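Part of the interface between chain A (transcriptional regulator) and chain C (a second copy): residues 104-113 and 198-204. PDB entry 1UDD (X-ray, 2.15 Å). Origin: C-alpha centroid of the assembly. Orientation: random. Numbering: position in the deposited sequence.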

ATOM      1  N   THR A 104      -9.093  14.957 -20.783  1.00 43.84           N
ATOM      2  CA  THR A 104     -10.225  14.061 -21.050  1.00 43.37           C
ATOM      3  C   THR A 104     -10.746  13.354 -19.803  1.00 41.44           C
ATOM      4  O   THR A 104      -9.975  12.803 -19.016  1.00 42.66           O
ATOM      5  N   GLU A 105     -12.062  13.371 -19.631  1.00 41.35           N
ATOM      6  CA  GLU A 105     -12.693  12.716 -18.490  1.00 41.21           C
ATOM      7  C   GLU A 105     -12.754  11.217 -18.781  1.00 40.53           C
ATOM      8  O   GLU A 105     -13.327  10.803 -19.781  1.00 37.63           O
ATOM      9  N   PRO A 106     -12.157  10.384 -17.912  1.00 41.28           N
ATOM     10  CA  PRO A 106     -12.190   8.936 -18.151  1.00 39.77           C
ATOM     11  C   PRO A 106     -13.574   8.371 -17.851  1.00 38.53           C
ATOM     12  O   PRO A 106     -14.191   8.735 -16.857  1.00 39.73           O
ATOM     13  N   THR A 107     -14.074   7.490 -18.709  1.00 38.10           N
ATOM     14  CA  THR A 107     -15.384   6.901 -18.457  1.00 35.97           C
ATOM     15  C   THR A 107     -15.277   6.111 -17.157  1.00 34.63           C
ATOM     16  O   THR A 107     -14.178   5.874 -16.662  1.00 33.75           O
ATOM     17  N   LEU A 108     -16.417   5.703 -16.616  1.00 34.83           N
ATOM     18  CA  LEU A 108     -16.451   4.931 -15.386  1.00 35.23           C
ATOM     19  C   LEU A 108     -15.674   3.623 -15.605  1.00 35.80           C
ATOM     20  O   LEU A 108     -14.853   3.232 -14.775  1.00 32.28           O
ATOM     21  N   VAL A 109     -15.928   2.969 -16.739  1.00 34.92           N
ATOM     22  CA  VAL A 109     -15.261   1.705 -17.089  1.00 34.82           C
ATOM     23  C   VAL A 109     -13.739   1.838 -17.037  1.00 30.67           C
ATOM     24  O   VAL A 109     -13.048   0.980 -16.496  1.00 31.02           O
ATOM     25  N   ASN A 110     -13.233   2.929 -17.598  1.00 31.56           N
ATOM     26  CA  ASN A 110     -11.801   3.218 -17.621  1.00 32.47           C
ATOM     27  C   ASN A 110     -11.249   3.281 -16.197  1.00 34.22           C
ATOM     28  O   ASN A 110     -10.330   2.541 -15.835  1.00 34.55           O
ATOM     29  N   SER A 111     -11.815   4.179 -15.393  1.00 32.43           N
ATOM     30  CA  SER A 111     -11.392   4.354 -14.001  1.00 31.60           C
ATOM     31  C   SER A 111     -11.400   3.028 -13.277  1.00 27.59           C
ATOM     32  O   SER A 111     -10.410   2.640 -12.656  1.00 33.59           O
ATOM     33  N   ALA A 112     -12.536   2.345 -13.352  1.00 25.18           N
ATOM     34  CA  ALA A 112     -12.712   1.053 -12.712  1.00 25.60           C
ATOM     35  C   ALA A 112     -11.620   0.044 -13.108  1.00 26.31           C
ATOM     36  O   ALA A 112     -11.013  -0.593 -12.243  1.00 23.29           O
ATOM     37  N   TYR A 113     -11.374  -0.101 -14.408  1.00 24.85           N
ATOM     38  CA  TYR A 113     -10.362  -1.047 -14.872  1.00 25.66           C
ATOM     39  C   TYR A 113      -8.997  -0.706 -14.283  1.00 24.28           C
ATOM     40  O   TYR A 113      -8.295  -1.576 -13.764  1.00 23.50           O
TER
ATOM     41  N   ILE C 198     -18.036  11.703  -7.488  1.00 19.26           N
ATOM     42  CA  ILE C 198     -18.900  11.427  -8.637  1.00 22.50           C
ATOM     43  C   ILE C 198     -18.722   9.993  -9.123  1.00 26.67           C
ATOM     44  O   ILE C 198     -19.689   9.328  -9.523  1.00 24.14           O
ATOM     45  N   THR C 199     -17.482   9.508  -9.084  1.00 25.08           N
ATOM     46  CA  THR C 199     -17.220   8.138  -9.492  1.00 25.49           C
ATOM     47  C   THR C 199     -17.948   7.183  -8.553  1.00 23.86           C
ATOM     48  O   THR C 199     -18.571   6.216  -8.991  1.00 24.35           O
ATOM     49  N   GLY C 200     -17.854   7.453  -7.253  1.00 23.50           N
ATOM     50  CA  GLY C 200     -18.519   6.602  -6.278  1.00 23.15           C
ATOM     51  C   GLY C 200     -20.021   6.602  -6.487  1.00 23.33           C
ATOM     52  O   GLY C 200     -20.694   5.579  -6.330  1.00 25.73           O
ATOM     53  N   SER C 201     -20.557   7.762  -6.834  1.00 26.62           N
ATOM     54  CA  SER C 201     -21.993   7.898  -7.077  1.00 25.49           C
ATOM     55  C   SER C 201     -22.410   7.081  -8.306  1.00 27.84           C
ATOM     56  O   SER C 201     -23.475   6.446  -8.314  1.00 26.00           O
ATOM     57  N   LYS C 202     -21.577   7.099  -9.345  1.00 29.04           N
ATOM     58  CA  LYS C 202     -21.884   6.338 -10.555  1.00 29.97           C
ATOM     59  C   LYS C 202     -21.892   4.847 -10.233  1.00 29.07           C
ATOM     60  O   LYS C 202     -22.764   4.107 -10.689  1.00 26.52           O
ATOM     61  N   PHE C 203     -20.917   4.409  -9.440  1.00 30.55           N
ATOM     62  CA  PHE C 203     -20.850   3.004  -9.050  1.00 29.43           C
ATOM     63  C   PHE C 203     -22.108   2.606  -8.293  1.00 28.29           C
ATOM     64  O   PHE C 203     -22.630   1.510  -8.487  1.00 30.53           O
ATOM     65  N   GLU C 204     -22.593   3.489  -7.426  1.00 28.93           N
ATOM     66  CA  GLU C 204     -23.805   3.193  -6.663  1.00 29.82           C
ATOM     67  C   GLU C 204     -24.975   2.948  -7.606  1.00 28.47           C
ATOM     68  O   GLU C 204     -25.731   1.989  -7.437  1.00 30.92           O
TER

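The contact between these stretches is small, 280 Å² counting both sides, and it is built round one leucine. On chain A a loop runs from A:Thr104 to A:Thr107 and turns into a helix at A:Leu108; on chain C the whole stretch is helical. The two helices cross steeply, with 102° between their N-to-C directions, and their axes come no closer than 11.0 Å. At that distance the contact is made by side chains. The nearest CA atoms, those of A:Leu108 and C:Thr199, are 6.8 Å apart.

A:Leu108 gives up 89 Å², more than any other residue here. It sits in the first turn of its helix with its CA-to-CB bond directed toward chain C, and chi1 in t with chi2 at -84° spreads its two methyls over a short patch of the opposing helix. A:Leu108 CD2 lies over one face of the C:Phe203 ring, 3.9 Å from the ring centroid and only 14° off the normal, a well-formed CH-pi contact. The same methyl, A:Leu108 CD2, is 3.8 Å from C:Thr199 CG2 and 4.1 Å from C:Lys202 CB, so it rests in a pocket formed by residues i, i+3 and i+4 of one helical face. A:Leu108 CD1 stays with the aromatic ring, 3.7 Å from C:Phe203 CE1.

C:Phe203, which contributes 54 Å², reaches this site indirectly. Its CA-to-CB bond points sideways, but the m rotamer (chi1 -88°) carries the end of the ring nearer to chain A. While A:Leu108 covers a face, A:Ala112 meets the edge: A:Ala112 CB lies near the ring plane, 3.6 Å from C:Phe203 CZ. A:Ala112 is one turn beyond A:Leu108, and the backbone bond from A:Ala112 N to A:Leu108 O (2.9 Å) fixes that spacing. A long side chain and a short one, four residues apart, thus engage the same ring from two directions.

C:Lys202, with 49 Å² covered, has its CA-to-CB bond directed toward chain A; chi1 is m, and chi2, chi3 and chi4 are all t. Its CB borders the leucine methyl while its amine runs out to the acidic group of A:Glu105, whose own CA-to-CB bond is directed toward chain C, with chi1 and chi2 both t. There C:Lys202 NZ and A:Glu105 OE2 are 4.1 Å apart: opposite charges near each other, yet beyond salt-bridge range. No hydrogen bond joins the two stretches, so packing dominates and the charges add at most a loose attraction at long reach.

The hydroxyls of A:Thr107 and C:Thr199 are satisfied without crossing. A:Thr107, with its CB turned away from chain C, caps the helix that presents the leucine, A:Thr107 OG1 accepting a weak bond from A:Asn110 N at 3.3 Å. C:Thr199, its CA-to-CB bond sideways and chi1 m, offers its CG2 methyl to the leucine, while its hydroxyl is bonded elsewhere in the structure. The contact is economical: a first-turn leucine covers an aromatic face, and an alanine one turn on sits at the ring edge.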

ATOM      1  CB  THR A 104      -9.860  12.991 -22.102  1.00 41.76           C
ATOM      2  OG1 THR A 104      -9.680  13.624 -23.370  1.00 42.85           O
ATOM      3  CG2 THR A 104     -10.962  11.953 -22.223  1.00 42.25           C
ATOM      4  CB  GLU A 105     -14.112  13.247 -18.285  1.00 43.66           C
ATOM      5  CG  GLU A 105     -14.957  12.349 -17.382  1.00 52.37           C
ATOM      6  CD  GLU A 105     -16.452  12.648 -17.449  1.00 56.48           C
ATOM      7  OE1 GLU A 105     -16.979  12.842 -18.570  1.00 60.10           O
ATOM      8  OE2 GLU A 105     -17.104  12.670 -16.380  1.00 56.96           O
ATOM      9  CB  PRO A 106     -11.133   8.398 -17.181  1.00 41.40           C
ATOM     10  CG  PRO A 106     -10.240   9.595 -16.918  1.00 42.76           C
ATOM     11  CD  PRO A 106     -11.237  10.708 -16.810  1.00 42.15           C
ATOM     12  CB  THR A 107     -15.800   5.931 -19.578  1.00 37.13           C
ATOM     13  OG1 THR A 107     -14.774   4.942 -19.753  1.00 37.08           O
ATOM     14  CG2 THR A 107     -16.024   6.684 -20.890  1.00 36.29           C
ATOM     15  CB  LEU A 108     -17.909   4.648 -15.009  1.00 32.85           C
ATOM     16  CG  LEU A 108     -18.272   4.035 -13.656  1.00 34.84           C
ATOM     17  CD1 LEU A 108     -18.146   2.542 -13.717  1.00 42.04           C
ATOM     18  CD2 LEU A 108     -17.386   4.617 -12.573  1.00 34.70           C
ATOM     19  CB  VAL A 109     -15.673   1.225 -18.509  1.00 35.74           C
ATOM     20  CG1 VAL A 109     -14.899  -0.029 -18.890  1.00 39.48           C
ATOM     21  CG2 VAL A 109     -17.153   0.930 -18.533  1.00 37.22           C
ATOM     22  CB  ASN A 110     -11.568   4.563 -18.303  1.00 32.28           C
ATOM     23  CG  ASN A 110     -10.129   4.772 -18.701  1.00 34.38           C
ATOM     24  OD1 ASN A 110      -9.206   4.278 -18.044  1.00 29.41           O
ATOM     25  ND2 ASN A 110      -9.923   5.520 -19.776  1.00 30.86           N
ATOM     26  CB  SER A 111     -12.335   5.307 -13.264  1.00 29.44           C
ATOM     27  OG  SER A 111     -12.363   6.573 -13.892  1.00 38.70           O
ATOM     28  CB  ALA A 112     -14.065   0.496 -13.057  1.00 23.80           C
ATOM     29  CB  TYR A 113     -10.305  -1.046 -16.405  1.00 27.60           C
ATOM     30  CG  TYR A 113      -9.405  -2.103 -17.038  1.00 29.43           C
ATOM     31  CD1 TYR A 113      -9.025  -3.260 -16.345  1.00 25.60           C
ATOM     32  CD2 TYR A 113      -8.967  -1.958 -18.356  1.00 30.25           C
ATOM     33  CE1 TYR A 113      -8.235  -4.240 -16.959  1.00 24.27           C
ATOM     34  CE2 TYR A 113      -8.181  -2.927 -18.973  1.00 29.12           C
ATOM     35  CZ  TYR A 113      -7.818  -4.062 -18.272  1.00 26.67           C
ATOM     36  OH  TYR A 113      -7.021  -4.993 -18.900  1.00 23.90           O
TER
ATOM     37  CB  ILE C 198     -18.627  12.410  -9.794  1.00 24.68           C
ATOM     38  CG1 ILE C 198     -19.259  13.768  -9.452  1.00 27.09           C
ATOM     39  CG2 ILE C 198     -19.187  11.858 -11.101  1.00 27.52           C
ATOM     40  CD1 ILE C 198     -18.950  14.901 -10.453  1.00 31.39           C
ATOM     41  CB  THR C 199     -15.714   7.824  -9.449  1.00 23.83           C
ATOM     42  OG1 THR C 199     -15.043   8.652 -10.402  1.00 23.17           O
ATOM     43  CG2 THR C 199     -15.462   6.351  -9.746  1.00 22.08           C
ATOM     44  CB  SER C 201     -22.351   9.374  -7.275  1.00 27.92           C
ATOM     45  OG  SER C 201     -22.027  10.136  -6.118  1.00 23.11           O
ATOM     46  CB  LYS C 202     -20.862   6.631 -11.649  1.00 32.12           C
ATOM     47  CG  LYS C 202     -20.885   8.065 -12.133  1.00 33.35           C
ATOM     48  CD  LYS C 202     -20.173   8.173 -13.450  1.00 34.59           C
ATOM     49  CE  LYS C 202     -20.254   9.573 -14.004  1.00 36.13           C
ATOM     50  NZ  LYS C 202     -19.661   9.597 -15.369  1.00 39.17           N
ATOM     51  CB  PHE C 203     -19.630   2.735  -8.173  1.00 27.08           C
ATOM     52  CG  PHE C 203     -18.381   2.399  -8.948  1.00 28.88           C
ATOM     53  CD1 PHE C 203     -18.357   1.311  -9.811  1.00 24.77           C
ATOM     54  CD2 PHE C 203     -17.217   3.151  -8.783  1.00 23.42           C
ATOM     55  CE1 PHE C 203     -17.183   0.970 -10.502  1.00 29.84           C
ATOM     56  CE2 PHE C 203     -16.037   2.822  -9.468  1.00 32.49           C
ATOM     57  CZ  PHE C 203     -16.020   1.726 -10.332  1.00 25.50           C
ATOM     58  CB  GLU C 204     -24.152   4.338  -5.704  1.00 28.26           C
ATOM     59  CG  GLU C 204     -23.402   4.321  -4.378  1.00 25.63           C
ATOM     60  CD  GLU C 204     -23.610   3.042  -3.569  1.00 31.56           C
ATOM     61  OE1 GLU C 204     -24.705   2.438  -3.645  1.00 28.80           O
ATOM     62  OE2 GLU C 204     -22.676   2.645  -2.835  1.00 26.70           O
TER